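Long-range contacts in MAR1 Ribonuclease (Caenorhabditis elegans, PDB 2B34), which is probably a hydrolase of the isochorismatase family, perhaps a ribonuclease, with no established substrate: residues T13-F18 with V101-L106; T118-L123 with E152-I157; I36-R41 with S187-G192. One frame throughout, in Å; residues are numbered along the deposited sequence.

Contact 1: T13-F18 with V101-L106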
ATOM      1  N   THR A  13     -11.945  -8.776 -26.621  1.00 25.51           N
ATOM      2  CA  THR A  13     -12.567  -7.829 -27.557  1.00 25.50           C
ATOM      3  C   THR A  13     -12.462  -6.351 -27.155  1.00 25.25           C
ATOM      4  O   THR A  13     -12.731  -5.470 -27.974  1.00 25.20           O
ATOM      5  CB  THR A  13     -14.048  -8.184 -27.862  1.00 25.47           C
ATOM      6  OG1 THR A  13     -14.815  -8.156 -26.655  1.00 25.66           O
ATOM      7  CG2 THR A  13     -14.157  -9.564 -28.507  1.00 25.89           C
ATOM      8  N   ASN A  14     -12.067  -6.078 -25.910  1.00 24.95           N
ATOM      9  CA  ASN A  14     -11.945  -4.691 -25.441  1.00 24.64           C
ATOM     10  C   ASN A  14     -10.522  -4.275 -25.037  1.00 24.20           C
ATOM     11  O   ASN A  14     -10.326  -3.205 -24.451  1.00 24.21           O
ATOM     12  CB  ASN A  14     -12.944  -4.417 -24.300  1.00 24.77           C
ATOM     13  CG  ASN A  14     -12.583  -5.137 -23.002  1.00 25.39           C
ATOM     14  OD1 ASN A  14     -11.528  -5.767 -22.888  1.00 25.50           O
ATOM     15  ND2 ASN A  14     -13.461  -5.027 -22.004  1.00 25.09           N
ATOM     16  N   SER A  15      -9.545  -5.117 -25.367  1.00 23.56           N
ATOM     17  CA  SER A  15      -8.177  -4.977 -24.865  1.00 23.05           C
ATOM     18  C   SER A  15      -7.102  -4.904 -25.950  1.00 22.33           C
ATOM     19  O   SER A  15      -7.277  -5.408 -27.059  1.00 22.08           O
ATOM     20  CB  SER A  15      -7.847  -6.132 -23.909  1.00 23.14           C
ATOM     21  OG  SER A  15      -8.698  -6.121 -22.774  1.00 24.34           O
ATOM     22  N   ALA A  16      -5.983  -4.271 -25.607  1.00 21.59           N
ATOM     23  CA  ALA A  16      -4.787  -4.281 -26.444  1.00 20.96           C
ATOM     24  C   ALA A  16      -3.561  -4.575 -25.590  1.00 20.45           C
ATOM     25  O   ALA A  16      -3.499  -4.182 -24.417  1.00 20.15           O
ATOM     26  CB  ALA A  16      -4.619  -2.949 -27.180  1.00 20.93           C
ATOM     27  N   LEU A  17      -2.597  -5.278 -26.177  1.00 19.77           N
ATOM     28  CA  LEU A  17      -1.324  -5.519 -25.512  1.00 18.74           C
ATOM     29  C   LEU A  17      -0.277  -4.527 -25.999  1.00 18.36           C
ATOM     30  O   LEU A  17       0.019  -4.448 -27.190  1.00 18.09           O
ATOM     31  CB  LEU A  17      -0.848  -6.958 -25.725  1.00 18.64           C
ATOM     32  CG  LEU A  17       0.545  -7.328 -25.187  1.00 18.39           C
ATOM     33  CD1 LEU A  17       0.634  -7.271 -23.647  1.00 17.48           C
ATOM     34  CD2 LEU A  17       0.948  -8.700 -25.696  1.00 18.27           C
ATOM     35  N   PHE A  18       0.273  -3.769 -25.060  1.00 17.90           N
ATOM     36  CA  PHE A  18       1.350  -2.837 -25.354  1.00 17.93           C
ATOM     37  C   PHE A  18       2.674  -3.410 -24.842  1.00 17.62           C
ATOM     38  O   PHE A  18       2.820  -3.698 -23.651  1.00 17.30           O
ATOM     39  CB  PHE A  18       1.051  -1.466 -24.732  1.00 17.83           C
ATOM     40  CG  PHE A  18       0.234  -0.544 -25.618  1.00 18.63           C
ATOM     41  CD1 PHE A  18      -0.808  -1.032 -26.408  1.00 18.75           C
ATOM     42  CD2 PHE A  18       0.493   0.827 -25.634  1.00 18.73           C
ATOM     43  CE1 PHE A  18      -1.560  -0.173 -27.215  1.00 19.49           C
ATOM     44  CE2 PHE A  18      -0.252   1.694 -26.438  1.00 19.38           C
ATOM     45  CZ  PHE A  18      -1.278   1.190 -27.231  1.00 18.89           C
ATOM     46  N   VAL A 101     -10.261   0.320 -28.169  1.00 28.13           N
ATOM     47  CA  VAL A 101     -10.204  -0.455 -26.920  1.00 27.22           C
ATOM     48  C   VAL A 101     -10.524   0.369 -25.667  1.00 26.69           C
ATOM     49  O   VAL A 101     -10.496   1.598 -25.695  1.00 26.31           O
ATOM     50  CB  VAL A 101      -8.838  -1.192 -26.744  1.00 27.30           C
ATOM     51  CG1 VAL A 101      -8.641  -2.226 -27.841  1.00 27.24           C
ATOM     52  CG2 VAL A 101      -7.670  -0.204 -26.700  1.00 26.73           C
ATOM     53  N   GLN A 102     -10.839  -0.332 -24.578  1.00 25.96           N
ATOM     54  CA  GLN A 102     -11.092   0.296 -23.279  1.00 25.57           C
ATOM     55  C   GLN A 102     -10.007  -0.087 -22.273  1.00 24.46           C
ATOM     56  O   GLN A 102      -9.860   0.555 -21.234  1.00 24.44           O
ATOM     57  CB  GLN A 102     -12.482  -0.099 -22.751  1.00 25.41           C
ATOM     58  CG  GLN A 102     -13.635   0.437 -23.604  1.00 26.58           C
ATOM     59  CD  GLN A 102     -14.974  -0.238 -23.323  1.00 26.88           C
ATOM     60  OE1 GLN A 102     -15.047  -1.445 -23.065  1.00 28.58           O
ATOM     61  NE2 GLN A 102     -16.049   0.543 -23.398  1.00 28.78           N
ATOM     62  N   ASN A 103      -9.246  -1.132 -22.604  1.00 23.46           N
ATOM     63  CA  ASN A 103      -8.214  -1.671 -21.727  1.00 22.34           C
ATOM     64  C   ASN A 103      -6.859  -1.857 -22.420  1.00 21.62           C
ATOM     65  O   ASN A 103      -6.788  -2.347 -23.552  1.00 21.46           O
ATOM     66  CB  ASN A 103      -8.678  -3.010 -21.150  1.00 22.57           C
ATOM     67  CG  ASN A 103      -9.984  -2.894 -20.376  1.00 22.80           C
ATOM     68  OD1 ASN A 103     -10.018  -2.367 -19.263  1.00 22.56           O
ATOM     69  ND2 ASN A 103     -11.065  -3.391 -20.966  1.00 21.98           N
ATOM     70  N   VAL A 104      -5.787  -1.458 -21.740  1.00 20.46           N
ATOM     71  CA  VAL A 104      -4.437  -1.740 -22.214  1.00 19.34           C
ATOM     72  C   VAL A 104      -3.682  -2.597 -21.199  1.00 18.75           C
ATOM     73  O   VAL A 104      -3.583  -2.255 -20.023  1.00 18.72           O
ATOM     74  CB  VAL A 104      -3.629  -0.456 -22.561  1.00 19.16           C
ATOM     75  CG1 VAL A 104      -2.167  -0.790 -22.856  1.00 18.54           C
ATOM     76  CG2 VAL A 104      -4.241   0.264 -23.754  1.00 19.10           C
ATOM     77  N   ILE A 105      -3.175  -3.723 -21.681  1.00 18.23           N
ATOM     78  CA  ILE A 105      -2.297  -4.588 -20.911  1.00 17.58           C
ATOM     79  C   ILE A 105      -0.874  -4.158 -21.251  1.00 17.41           C
ATOM     80  O   ILE A 105      -0.503  -4.090 -22.424  1.00 17.24           O
ATOM     81  CB  ILE A 105      -2.539  -6.074 -21.256  1.00 17.54           C
ATOM     82  CG1 ILE A 105      -4.029  -6.421 -21.085  1.00 17.52           C
ATOM     83  CG2 ILE A 105      -1.641  -6.982 -20.407  1.00 17.05           C
ATOM     84  CD1 ILE A 105      -4.463  -7.728 -21.732  1.00 17.49           C
ATOM     85  N   LEU A 106      -0.091  -3.841 -20.224  1.00 17.04           N
ATOM     86  CA  LEU A 106       1.219  -3.232 -20.431  1.00 17.08           C
ATOM     87  C   LEU A 106       2.363  -4.078 -19.878  1.00 16.91           C
ATOM     88  O   LEU A 106       2.374  -4.441 -18.697  1.00 16.66           O
ATOM     89  CB  LEU A 106       1.243  -1.814 -19.835  1.00 17.11           C
ATOM     90  CG  LEU A 106       2.430  -0.861 -20.029  1.00 17.08           C
ATOM     91  CD1 LEU A 106       2.900  -0.763 -21.482  1.00 17.00           C
ATOM     92  CD2 LEU A 106       2.053   0.521 -19.515  1.00 17.12           C
TER
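Phe18 and Val104 meet at the tightly packed end of this parallel strand pair, where Val104 CG1 lies 4.1 Å from the centroid of the phenyl ring in a CH-pi contact. With CG1 anti to the backbone N (chi1 172°), the methyl is set over the ring face. Beside it, Phe18 CB touches Leu106 CD1 at 3.8 Å. The backbone ladder is straightest here: Phe18 N donates to Ile105 O at 2.8 Å with 174° at the hydrogen, Ile105 N in turn reaches Ala16 O, and Ala16 N bonds Asn103 O. The regular ladder ends at Ser15 and Asn103 and continues into loop, where Asn14 O is still gripped by two donors, Gln102 N at 2.9 Å and Asn103 N at 3.0 Å. The loose, solvent-exposed part is the Gln102 side chain, whose OE1 comes only to 3.8 Å from Asn14 CB. The Asn14 amide, turned 59° from that of Asn103, is held by Arg9 O at ND2 and Asn11 N at OD1. The two strands lie side by side within the parallel sheet, flanked by strands 54-59 and 128-137. Leu17 and Ile105 face helix 33-49, whereas Val104 and Leu106 pack under helix 114-124.

Contact 2: T118-L123 with E152-I157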
ATOM      1  N   THR A 118       3.738   6.070 -20.175  1.00 18.61           N
ATOM      2  CA  THR A 118       2.690   5.456 -20.999  1.00 18.49           C
ATOM      3  C   THR A 118       1.417   5.293 -20.180  1.00 18.33           C
ATOM      4  O   THR A 118       0.339   5.688 -20.623  1.00 18.23           O
ATOM      5  CB  THR A 118       3.133   4.094 -21.594  1.00 18.22           C
ATOM      6  OG1 THR A 118       4.284   4.286 -22.420  1.00 18.11           O
ATOM      7  CG2 THR A 118       2.022   3.463 -22.431  1.00 18.40           C
ATOM      8  N   THR A 119       1.564   4.722 -18.983  1.00 18.41           N
ATOM      9  CA  THR A 119       0.461   4.513 -18.036  1.00 18.60           C
ATOM     10  C   THR A 119      -0.332   5.801 -17.777  1.00 18.84           C
ATOM     11  O   THR A 119      -1.559   5.803 -17.885  1.00 19.16           O
ATOM     12  CB  THR A 119       0.982   3.905 -16.699  1.00 18.48           C
ATOM     13  OG1 THR A 119       1.433   2.564 -16.932  1.00 18.22           O
ATOM     14  CG2 THR A 119      -0.100   3.890 -15.623  1.00 18.75           C
ATOM     15  N   TYR A 120       0.373   6.885 -17.450  1.00 18.99           N
ATOM     16  CA  TYR A 120      -0.259   8.190 -17.219  1.00 19.28           C
ATOM     17  C   TYR A 120      -1.007   8.706 -18.445  1.00 19.53           C
ATOM     18  O   TYR A 120      -2.148   9.165 -18.335  1.00 19.51           O
ATOM     19  CB  TYR A 120       0.776   9.240 -16.806  1.00 19.19           C
ATOM     20  CG  TYR A 120       1.308   9.154 -15.391  1.00 19.33           C
ATOM     21  CD1 TYR A 120       0.712   8.325 -14.428  1.00 18.67           C
ATOM     22  CD2 TYR A 120       2.397   9.941 -15.002  1.00 19.02           C
ATOM     23  CE1 TYR A 120       1.213   8.270 -13.122  1.00 18.22           C
ATOM     24  CE2 TYR A 120       2.897   9.896 -13.707  1.00 19.22           C
ATOM     25  CZ  TYR A 120       2.303   9.064 -12.772  1.00 19.16           C
ATOM     26  OH  TYR A 120       2.810   9.034 -11.490  1.00 19.62           O
ATOM     27  N   ASP A 121      -0.353   8.639 -19.604  1.00 19.75           N
ATOM     28  CA  ASP A 121      -0.958   9.051 -20.873  1.00 20.28           C
ATOM     29  C   ASP A 121      -2.212   8.240 -21.202  1.00 20.55           C
ATOM     30  O   ASP A 121      -3.214   8.796 -21.652  1.00 20.58           O
ATOM     31  CB  ASP A 121       0.055   8.935 -22.017  1.00 20.23           C
ATOM     32  CG  ASP A 121       0.985  10.131 -22.109  1.00 20.59           C
ATOM     33  OD1 ASP A 121       0.896  11.052 -21.268  1.00 21.69           O
ATOM     34  OD2 ASP A 121       1.809  10.155 -23.041  1.00 21.61           O
ATOM     35  N   LEU A 122      -2.144   6.928 -20.979  1.00 20.99           N
ATOM     36  CA  LEU A 122      -3.282   6.037 -21.201  1.00 21.48           C
ATOM     37  C   LEU A 122      -4.447   6.364 -20.275  1.00 21.81           C
ATOM     38  O   LEU A 122      -5.592   6.443 -20.719  1.00 21.81           O
ATOM     39  CB  LEU A 122      -2.869   4.575 -21.024  1.00 21.38           C
ATOM     40  CG  LEU A 122      -1.992   3.929 -22.099  1.00 21.74           C
ATOM     41  CD1 LEU A 122      -1.513   2.566 -21.632  1.00 21.96           C
ATOM     42  CD2 LEU A 122      -2.739   3.816 -23.416  1.00 21.90           C
ATOM     43  N   LEU A 123      -4.145   6.557 -18.992  1.00 22.14           N
ATOM     44  CA  LEU A 123      -5.162   6.897 -17.998  1.00 22.71           C
ATOM     45  C   LEU A 123      -5.834   8.241 -18.291  1.00 23.37           C
ATOM     46  O   LEU A 123      -7.033   8.394 -18.063  1.00 23.53           O
ATOM     47  CB  LEU A 123      -4.573   6.877 -16.582  1.00 22.45           C
ATOM     48  CG  LEU A 123      -4.168   5.512 -16.004  1.00 21.75           C
ATOM     49  CD1 LEU A 123      -3.371   5.697 -14.727  1.00 21.15           C
ATOM     50  CD2 LEU A 123      -5.376   4.610 -15.762  1.00 20.73           C
ATOM     51  N   GLU A 152      -0.321   2.717  -9.392  1.00 21.85           N
ATOM     52  CA  GLU A 152      -1.564   2.422  -8.674  1.00 22.50           C
ATOM     53  C   GLU A 152      -2.196   3.659  -8.027  1.00 21.92           C
ATOM     54  O   GLU A 152      -3.417   3.726  -7.906  1.00 22.22           O
ATOM     55  CB  GLU A 152      -1.386   1.278  -7.667  1.00 22.42           C
ATOM     56  CG  GLU A 152      -0.972   1.688  -6.265  1.00 24.02           C
ATOM     57  CD  GLU A 152      -0.820   0.502  -5.338  1.00 24.09           C
ATOM     58  OE1 GLU A 152      -1.652  -0.431  -5.414  1.00 25.76           O
ATOM     59  OE2 GLU A 152       0.139   0.500  -4.535  1.00 26.61           O
ATOM     60  N   GLN A 153      -1.370   4.624  -7.618  1.00 21.48           N
ATOM     61  CA  GLN A 153      -1.866   5.918  -7.130  1.00 21.28           C
ATOM     62  C   GLN A 153      -2.703   6.612  -8.208  1.00 20.74           C
ATOM     63  O   GLN A 153      -3.731   7.223  -7.910  1.00 20.47           O
ATOM     64  CB  GLN A 153      -0.711   6.837  -6.694  1.00 21.31           C
ATOM     65  CG  GLN A 153      -0.076   6.499  -5.339  1.00 21.85           C
ATOM     66  CD  GLN A 153       1.027   7.482  -4.939  1.00 22.08           C
ATOM     67  OE1 GLN A 153       2.182   7.356  -5.356  1.00 23.38           O
ATOM     68  NE2 GLN A 153       0.670   8.460  -4.118  1.00 23.40           N
ATOM     69  N   ALA A 154      -2.256   6.501  -9.459  1.00 20.14           N
ATOM     70  CA  ALA A 154      -2.945   7.110 -10.600  1.00 19.80           C
ATOM     71  C   ALA A 154      -4.178   6.326 -11.067  1.00 19.46           C
ATOM     72  O   ALA A 154      -4.981   6.842 -11.836  1.00 19.51           O
ATOM     73  CB  ALA A 154      -1.973   7.305 -11.752  1.00 19.88           C
ATOM     74  N   GLY A 155      -4.313   5.081 -10.612  1.00 19.26           N
ATOM     75  CA  GLY A 155      -5.474   4.249 -10.946  1.00 18.80           C
ATOM     76  C   GLY A 155      -5.193   3.065 -11.858  1.00 18.52           C
ATOM     77  O   GLY A 155      -6.127   2.416 -12.349  1.00 18.54           O
ATOM     78  N   ALA A 156      -3.913   2.780 -12.090  1.00 18.06           N
ATOM     79  CA  ALA A 156      -3.518   1.614 -12.873  1.00 17.78           C
ATOM     80  C   ALA A 156      -3.664   0.359 -12.034  1.00 17.61           C
ATOM     81  O   ALA A 156      -3.448   0.389 -10.828  1.00 17.63           O
ATOM     82  CB  ALA A 156      -2.091   1.754 -13.360  1.00 17.65           C
ATOM     83  N   ILE A 157      -4.030  -0.743 -12.673  1.00 17.59           N
ATOM     84  CA  ILE A 157      -4.174  -2.009 -11.965  1.00 17.26           C
ATOM     85  C   ILE A 157      -2.852  -2.770 -12.020  1.00 17.08           C
ATOM     86  O   ILE A 157      -2.281  -2.978 -13.094  1.00 16.90           O
ATOM     87  CB  ILE A 157      -5.352  -2.853 -12.524  1.00 17.21           C
ATOM     88  CG1 ILE A 157      -6.669  -2.071 -12.401  1.00 17.08           C
ATOM     89  CG2 ILE A 157      -5.456  -4.199 -11.792  1.00 17.17           C
ATOM     90  CD1 ILE A 157      -7.854  -2.725 -13.095  1.00 17.70           C
TER
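Leu123 and Ala154 bury the most surface here, and the contact is purely one of packing, with no hydrogen bond between the segments. The CD1 branch of Leu123 does most of the touching, sitting 3.5 Å from Ala154 O and 3.7 Å from Ala154 CB. Its CD2 branch lies beside the next peptide, 4.1 Å from Gly155 O. Ala154 CB is also approached by the phenol ring of Tyr120, whose CE1 comes obliquely to 3.6 Å. The methyl is thus touched from two directions, by a leucine branch and by the ring. Ala156, third in buried area, turns its CB toward the helix and meets Thr119 CG2 at 3.7 Å. That methyl is anti to the Thr119 backbone N, while OG1 is turned back to bond Val115 O within its own helix. Gly155, with phi 111°, is the C-prime residue of a Schellman motif: Ala156 N returns to Met151 O, and Gly155 N makes a weak bond to Glu152 O. The reversal turns the chain so that Ala156 faces Thr119 before strand 157-159. Helices 114-124 and 141-154 pack here as the connections of two successive beta-alpha-beta units, typical of the three-layer alpha/beta fold of the isochorismatase family.

Contact 3: I36-R41 with S187-G192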
ATOM      1  N   ILE A  36      11.557 -11.368 -17.253  1.00 16.93           N
ATOM      2  CA  ILE A  36      10.611 -10.434 -17.848  1.00 17.41           C
ATOM      3  C   ILE A  36      10.371 -10.718 -19.336  1.00 17.26           C
ATOM      4  O   ILE A  36       9.250 -10.565 -19.826  1.00 17.21           O
ATOM      5  CB  ILE A  36      11.087  -8.969 -17.579  1.00 17.64           C
ATOM      6  CG1 ILE A  36      10.315  -8.359 -16.407  1.00 18.29           C
ATOM      7  CG2 ILE A  36      10.992  -8.083 -18.807  1.00 18.67           C
ATOM      8  CD1 ILE A  36      10.695  -8.907 -15.056  1.00 18.96           C
ATOM      9  N   ILE A  37      11.420 -11.149 -20.034  1.00 17.17           N
ATOM     10  CA  ILE A  37      11.309 -11.581 -21.430  1.00 17.27           C
ATOM     11  C   ILE A  37      10.451 -12.842 -21.536  1.00 17.31           C
ATOM     12  O   ILE A  37       9.510 -12.888 -22.328  1.00 17.19           O
ATOM     13  CB  ILE A  37      12.706 -11.828 -22.080  1.00 17.45           C
ATOM     14  CG1 ILE A  37      13.500 -10.516 -22.212  1.00 17.39           C
ATOM     15  CG2 ILE A  37      12.575 -12.584 -23.428  1.00 17.12           C
ATOM     16  CD1 ILE A  37      12.763  -9.346 -22.890  1.00 18.58           C
ATOM     17  N   THR A  38      10.774 -13.853 -20.727  1.00 17.26           N
ATOM     18  CA  THR A  38       9.983 -15.083 -20.677  1.00 17.39           C
ATOM     19  C   THR A  38       8.505 -14.786 -20.419  1.00 16.81           C
ATOM     20  O   THR A  38       7.627 -15.318 -21.100  1.00 16.98           O
ATOM     21  CB  THR A  38      10.522 -16.071 -19.608  1.00 17.30           C
ATOM     22  OG1 THR A  38      11.856 -16.454 -19.952  1.00 19.10           O
ATOM     23  CG2 THR A  38       9.663 -17.324 -19.534  1.00 17.24           C
ATOM     24  N   THR A  39       8.242 -13.927 -19.441  1.00 16.52           N
ATOM     25  CA  THR A  39       6.873 -13.606 -19.046  1.00 16.19           C
ATOM     26  C   THR A  39       6.175 -12.703 -20.074  1.00 15.96           C
ATOM     27  O   THR A  39       4.998 -12.905 -20.366  1.00 15.73           O
ATOM     28  CB  THR A  39       6.832 -13.000 -17.629  1.00 15.99           C
ATOM     29  OG1 THR A  39       7.487 -13.897 -16.728  1.00 16.61           O
ATOM     30  CG2 THR A  39       5.405 -12.805 -17.157  1.00 16.10           C
ATOM     31  N   SER A  40       6.902 -11.731 -20.625  1.00 15.82           N
ATOM     32  CA  SER A  40       6.367 -10.911 -21.722  1.00 16.10           C
ATOM     33  C   SER A  40       6.012 -11.773 -22.937  1.00 16.09           C
ATOM     34  O   SER A  40       5.017 -11.510 -23.608  1.00 16.18           O
ATOM     35  CB  SER A  40       7.331  -9.787 -22.121  1.00 16.04           C
ATOM     36  OG  SER A  40       7.528  -8.872 -21.049  1.00 16.61           O
ATOM     37  N   ARG A  41       6.814 -12.804 -23.209  1.00 16.13           N
ATOM     38  CA  ARG A  41       6.512 -13.750 -24.300  1.00 16.25           C
ATOM     39  C   ARG A  41       5.198 -14.505 -24.064  1.00 16.21           C
ATOM     40  O   ARG A  41       4.468 -14.795 -25.014  1.00 16.65           O
ATOM     41  CB  ARG A  41       7.689 -14.713 -24.537  1.00 16.07           C
ATOM     42  CG  ARG A  41       7.484 -15.780 -25.640  1.00 16.59           C
ATOM     43  CD  ARG A  41       7.186 -15.197 -27.036  1.00 15.86           C
ATOM     44  NE  ARG A  41       6.714 -16.245 -27.945  1.00 16.60           N
ATOM     45  CZ  ARG A  41       7.502 -16.992 -28.718  1.00 16.52           C
ATOM     46  NH1 ARG A  41       8.814 -16.804 -28.724  1.00 15.30           N
ATOM     47  NH2 ARG A  41       6.974 -17.933 -29.492  1.00 16.79           N
ATOM     48  N   SER A 187       4.508 -21.767 -13.198  1.00 20.91           N
ATOM     49  CA  SER A 187       4.398 -20.395 -12.707  1.00 20.43           C
ATOM     50  C   SER A 187       5.437 -19.503 -13.377  1.00 20.20           C
ATOM     51  O   SER A 187       6.574 -19.923 -13.602  1.00 19.89           O
ATOM     52  CB  SER A 187       4.579 -20.344 -11.186  1.00 20.34           C
ATOM     53  OG  SER A 187       3.555 -21.066 -10.526  1.00 20.33           O
ATOM     54  N   ALA A 188       5.036 -18.273 -13.694  1.00 19.89           N
ATOM     55  CA  ALA A 188       5.952 -17.277 -14.242  1.00 19.58           C
ATOM     56  C   ALA A 188       7.171 -17.155 -13.334  1.00 19.57           C
ATOM     57  O   ALA A 188       7.039 -17.263 -12.118  1.00 19.43           O
ATOM     58  CB  ALA A 188       5.251 -15.938 -14.384  1.00 19.50           C
ATOM     59  N   PRO A 189       8.367 -16.961 -13.922  1.00 19.68           N
ATOM     60  CA  PRO A 189       9.572 -16.825 -13.109  1.00 19.62           C
ATOM     61  C   PRO A 189       9.457 -15.697 -12.082  1.00 19.34           C
ATOM     62  O   PRO A 189       8.947 -14.616 -12.396  1.00 19.46           O
ATOM     63  CB  PRO A 189      10.655 -16.498 -14.142  1.00 19.73           C
ATOM     64  CG  PRO A 189      10.142 -17.069 -15.418  1.00 20.03           C
ATOM     65  CD  PRO A 189       8.667 -16.872 -15.364  1.00 19.83           C
ATOM     66  N   ASP A 190       9.928 -15.972 -10.867  1.00 19.00           N
ATOM     67  CA  ASP A 190       9.923 -15.015  -9.767  1.00 18.66           C
ATOM     68  C   ASP A 190      10.807 -13.813 -10.058  1.00 18.14           C
ATOM     69  O   ASP A 190      11.914 -13.956 -10.577  1.00 18.28           O
ATOM     70  CB  ASP A 190      10.406 -15.691  -8.480  1.00 18.91           C
ATOM     71  CG  ASP A 190      10.520 -14.718  -7.314  1.00 19.33           C
ATOM     72  OD1 ASP A 190       9.495 -14.469  -6.650  1.00 19.56           O
ATOM     73  OD2 ASP A 190      11.630 -14.200  -7.066  1.00 19.81           O
ATOM     74  N   THR A 191      10.316 -12.628  -9.709  1.00 17.83           N
ATOM     75  CA  THR A 191      11.100 -11.401  -9.829  1.00 17.28           C
ATOM     76  C   THR A 191      11.204 -10.619  -8.513  1.00 17.22           C
ATOM     77  O   THR A 191      11.284  -9.386  -8.508  1.00 16.98           O
ATOM     78  CB  THR A 191      10.587 -10.498 -10.979  1.00 17.29           C
ATOM     79  OG1 THR A 191       9.243 -10.088 -10.708  1.00 17.05           O
ATOM     80  CG2 THR A 191      10.631 -11.244 -12.306  1.00 16.47           C
ATOM     81  N   GLY A 192      11.212 -11.356  -7.402  1.00 17.33           N
ATOM     82  CA  GLY A 192      11.448 -10.799  -6.066  1.00 17.27           C
ATOM     83  C   GLY A 192      10.445  -9.784  -5.541  1.00 17.32           C
ATOM     84  O   GLY A 192      10.782  -8.955  -4.685  1.00 17.47           O
TER
HETATM   85  O   HOH W   1       8.678 -13.120 -14.588  1.00 13.77           O
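Pro189 presents its puckered pyrrolidine ring to helix 33-49 by two ring atoms: CD lies 3.5 Å from Thr39 OG1, and CG lies 4.2 Å from Thr38 CG2. A planar side-chain group, the Asp190 carboxylate, takes no part in the contact, its side chain leaving the backbone away from the helix. Its OD2 is met from above the carboxylate plane, 58° out of it, by Gly192 N at 2.9 Å. Ala188 CB adds to the contact at Thr39 OG1. This hydroxyl, anti to the carbonyl carbon (chi1 -55°) and beside the backbone N, also bonds Glu35 O one helical turn back. No direct hydrogen bond joins the segments; a water bridges them, 2.6 Å from Thr39 OG1 and donating to Pro189 O at 2.7 Å. Farther along, Ile36 CD1 touches Thr191 CG2 at 3.6 Å, the two side chains crossing at about a right angle. Thr191 OG1 is held separately by Arg144. Ser197 OG of a neighbouring subunit hydrogen-bonds Gly192 O. The Asp190 carboxylate and Gly192 N form an Asx turn that closes residues 190-192 in the loop after helix 177-183, where this loop packs on helix 33-49 of the alpha/beta domain.

In the fold
Contact 1 is the buried core, a strand pair of the parallel sheet knit by backbone hydrogen bonds, with an apolar face that includes Phe18 and a mixed face of aliphatic and polar side chains. Contacts 2 and 3 are partly buried and lie on opposite sides of the chain's centre, their centres about 22 Å apart. Contact 2 touches contact 1 directly, through the helix that follows strand 103-109. Contact 3 does not touch contact 1, although helix 33-49 follows strand 15-20. Chemistry shifts accordingly, from a hydrogen-bonded ladder to methyl and ring packing in contact 2, and to similar contacts plus a Thr39–Pro189 water bridge in contact 3. Contacts 2 and 3 also both touch neighbouring subunits; contact 1 touches none.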